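Local coordinates for protein predicted acyltransferase with acyl-CoA N-acyltransferase domain (Escherichia coli, PDB 4RS2) that binds coenzyme A and probably transfers an acyl group from acyl-CoA, as a member of the GNAT acetyltransferase family, at residues A[32-37]-A[90-95]. Numbering follows the deposited sequence. Where two conformers were deposited one is given.
Sequences ALLRRS and MAPLAV. With COA (coenzyme A), chain C.
Leu34 meets Pro92 and Ala94 through its CD2 methyl, with CD2 3.8 Å from Pro92 CG and 4.0 Å from Ala94 CB. The Leu34 side chain and the ring of Pro92, which follows a cis peptide bond, cross at about a right angle. Leu33 comes in one residue earlier on the helix. Its CG is anti to the backbone N. Its CD2 methyl lies 4.4 Å from Ala94 CB. Ser37 adds its CB, 4.2 Å from Ala94 CB. The small Ala94 methyl is thus touched by three helix residues. The Ser37 hydroxyl turns back to its own helix: OG donates to Leu33 O at 2.7 Å. This donor sits 32° out of the Leu33 carbonyl plane. Val47 of helix 42-53 touches both Leu34 and Pro92. The axis of segment 32-37 runs at 85° to that of strand 90-95.

Coenzyme A lies beside the same strand. Val95 N donates a nearly straight bond (170°) to its pantetheine carbonyl O9P at 2.9 Å. Ser37 O only touches C7P, at 3.3 Å. This is consistent with the GNAT pattern, in which pantetheine bonds to a strand backbone, here 87-95, beside the splay from parallel strand 123-127. The helix-strand contact itself is apolar, and Val95 N bonds the cofactor.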
# COMPACT_ATOMS: atom_id res chain seq x y z
N ALA A 32 3.06 12.76 -9.82
CA ALA A 32 4.18 12.73 -10.72
C ALA A 32 5.00 11.50 -10.45
O ALA A 32 5.47 10.85 -11.39
CB ALA A 32 5.01 14.00 -10.60
N LEU A 33 5.20 11.18 -9.18
CA LEU A 33 5.92 9.95 -8.83
C LEU A 33 5.24 8.69 -9.39
O LEU A 33 5.91 7.79 -9.94
CB LEU A 33 6.03 9.82 -7.32
CG LEU A 33 6.64 8.52 -6.81
CD1 LEU A 33 8.13 8.39 -7.16
CD2 LEU A 33 6.42 8.48 -5.32
N LEU A 34 3.91 8.63 -9.27
CA LEU A 34 3.19 7.45 -9.74
C LEU A 34 3.21 7.35 -11.25
O LEU A 34 3.35 6.24 -11.79
CB LEU A 34 1.74 7.46 -9.20
CG LEU A 34 1.68 7.34 -7.65
CD1 LEU A 34 0.26 7.46 -7.16
CD2 LEU A 34 2.31 6.06 -7.16
N ARG A 35 3.13 8.47 -11.95
CA ARG A 35 3.17 8.42 -13.41
C ARG A 35 4.51 8.00 -13.96
O ARG A 35 4.57 7.34 -15.02
CB ARG A 35 2.78 9.76 -13.99
CG ARG A 35 1.32 10.08 -13.81
CD ARG A 35 0.89 11.39 -14.45
NE ARG A 35 -0.55 11.57 -14.27
CZ ARG A 35 -1.48 11.19 -15.15
NH1 ARG A 35 -1.14 10.67 -16.33
NH2 ARG A 35 -2.76 11.35 -14.86
N ARG A 36 5.56 8.38 -13.26
CA ARG A 36 6.91 8.06 -13.72
C ARG A 36 7.39 6.68 -13.29
O ARG A 36 8.25 6.12 -13.94
CB ARG A 36 7.91 9.16 -13.35
CG ARG A 36 8.26 9.35 -11.89
CD ARG A 36 9.38 10.40 -11.76
NE ARG A 36 9.70 10.67 -10.36
CZ ARG A 36 9.11 11.60 -9.59
NH1 ARG A 36 8.16 12.38 -10.07
NH2 ARG A 36 9.49 11.75 -8.34
N SER A 37 6.77 6.13 -12.24
CA SER A 37 7.20 4.86 -11.63
C SER A 37 6.54 3.60 -12.15
O SER A 37 7.13 2.52 -12.03
CB SER A 37 6.97 4.90 -10.13
OG SER A 37 7.80 5.88 -9.54
N MET A 90 -3.46 -2.49 0.54
CA MET A 90 -2.30 -1.64 0.29
C MET A 90 -2.01 -1.56 -1.20
O MET A 90 -1.85 -2.58 -1.85
CB MET A 90 -1.09 -2.22 1.03
CG MET A 90 0.15 -1.38 0.93
SD MET A 90 1.45 -2.01 2.02
CE MET A 90 2.03 -3.39 1.07
N ALA A 91 -1.97 -0.34 -1.74
CA ALA A 91 -1.69 -0.08 -3.15
C ALA A 91 -1.92 1.37 -3.41
O ALA A 91 -2.87 1.95 -2.88
CB ALA A 91 -2.61 -0.89 -4.07
N PRO A 92 -1.06 2.01 -4.19
CA PRO A 92 0.19 1.50 -4.74
C PRO A 92 1.33 1.69 -3.76
O PRO A 92 1.14 2.20 -2.66
CB PRO A 92 0.44 2.40 -5.95
CG PRO A 92 -0.18 3.68 -5.60
CD PRO A 92 -1.28 3.41 -4.61
N LEU A 93 2.51 1.19 -4.17
CA LEU A 93 3.75 1.31 -3.44
C LEU A 93 4.80 1.69 -4.44
O LEU A 93 5.02 0.96 -5.42
CB LEU A 93 4.13 -0.01 -2.76
CG LEU A 93 5.51 -0.04 -2.10
CD1 LEU A 93 5.55 0.96 -0.98
CD2 LEU A 93 5.84 -1.45 -1.60
N ALA A 94 5.46 2.82 -4.23
CA ALA A 94 6.43 3.30 -5.18
C ALA A 94 7.57 4.05 -4.54
O ALA A 94 7.36 4.81 -3.61
CB ALA A 94 5.76 4.18 -6.21
N VAL A 95 8.76 3.80 -5.06
CA VAL A 95 9.93 4.59 -4.69
C VAL A 95 10.58 5.10 -5.97
O VAL A 95 10.75 4.35 -6.94
CB VAL A 95 10.90 3.75 -3.84
CG1 VAL A 95 12.21 4.49 -3.64
CG2 VAL A 95 10.26 3.36 -2.52
N1A COA C . 11.22 -8.02 -6.37
C2A COA C . 11.56 -8.61 -5.20
N3A COA C . 12.12 -7.92 -4.18
C4A COA C . 12.33 -6.58 -4.31
C5A COA C . 11.99 -5.89 -5.54
C6A COA C . 11.39 -6.70 -6.60
N6A COA C . 11.04 -6.09 -7.76
N7A COA C . 12.32 -4.60 -5.38
C8A COA C . 12.83 -4.48 -4.14
N9A COA C . 12.87 -5.65 -3.52
C1B COA C . 13.32 -5.90 -2.16
C2B COA C . 14.69 -5.35 -1.81
O2B COA C . 15.76 -6.16 -2.33
C3B COA C . 14.61 -5.32 -0.31
O3B COA C . 14.79 -6.65 0.21
P3B COA C . 15.08 -6.94 1.78
O7A COA C . 14.82 -5.66 2.55
O8A COA C . 14.24 -8.09 2.16
O9A COA C . 16.52 -7.32 1.79
C4B COA C . 13.16 -4.92 -0.06
O4B COA C . 12.44 -5.20 -1.27
C5B COA C . 13.00 -3.46 0.31
O5B COA C . 13.70 -2.65 -0.63
P1A COA C . 13.67 -1.04 -0.64
O1A COA C . 15.04 -0.50 -0.91
O2A COA C . 12.88 -0.62 0.57
O3A COA C . 12.74 -0.73 -1.93
P2A COA C . 13.16 -0.27 -3.40
O4A COA C . 13.80 1.06 -3.41
O5A COA C . 13.94 -1.36 -4.11
O6A COA C . 11.69 -0.10 -4.03
CBP COA C . 9.76 -0.75 -5.34
CCP COA C . 10.91 -1.21 -4.47
CDP COA C . 8.96 -1.94 -5.85
CEP COA C . 8.87 0.11 -4.44
CAP COA C . 10.35 0.07 -6.50
OAP COA C . 11.24 -0.74 -7.30
C9P COA C . 9.32 0.72 -7.39
O9P COA C . 8.77 1.79 -7.09
N8P COA C . 9.11 0.10 -8.56
C7P COA C . 8.22 0.66 -9.56
C6P COA C . 6.78 0.29 -9.26
C5P COA C . 6.61 -1.20 -9.44
O5P COA C . 6.55 -1.94 -8.48
N4P COA C . 6.52 -1.63 -10.69
C3P COA C . 6.22 -3.01 -11.02
C2P COA C . 5.06 -3.07 -12.02
S1P COA C . 3.94 -4.44 -11.62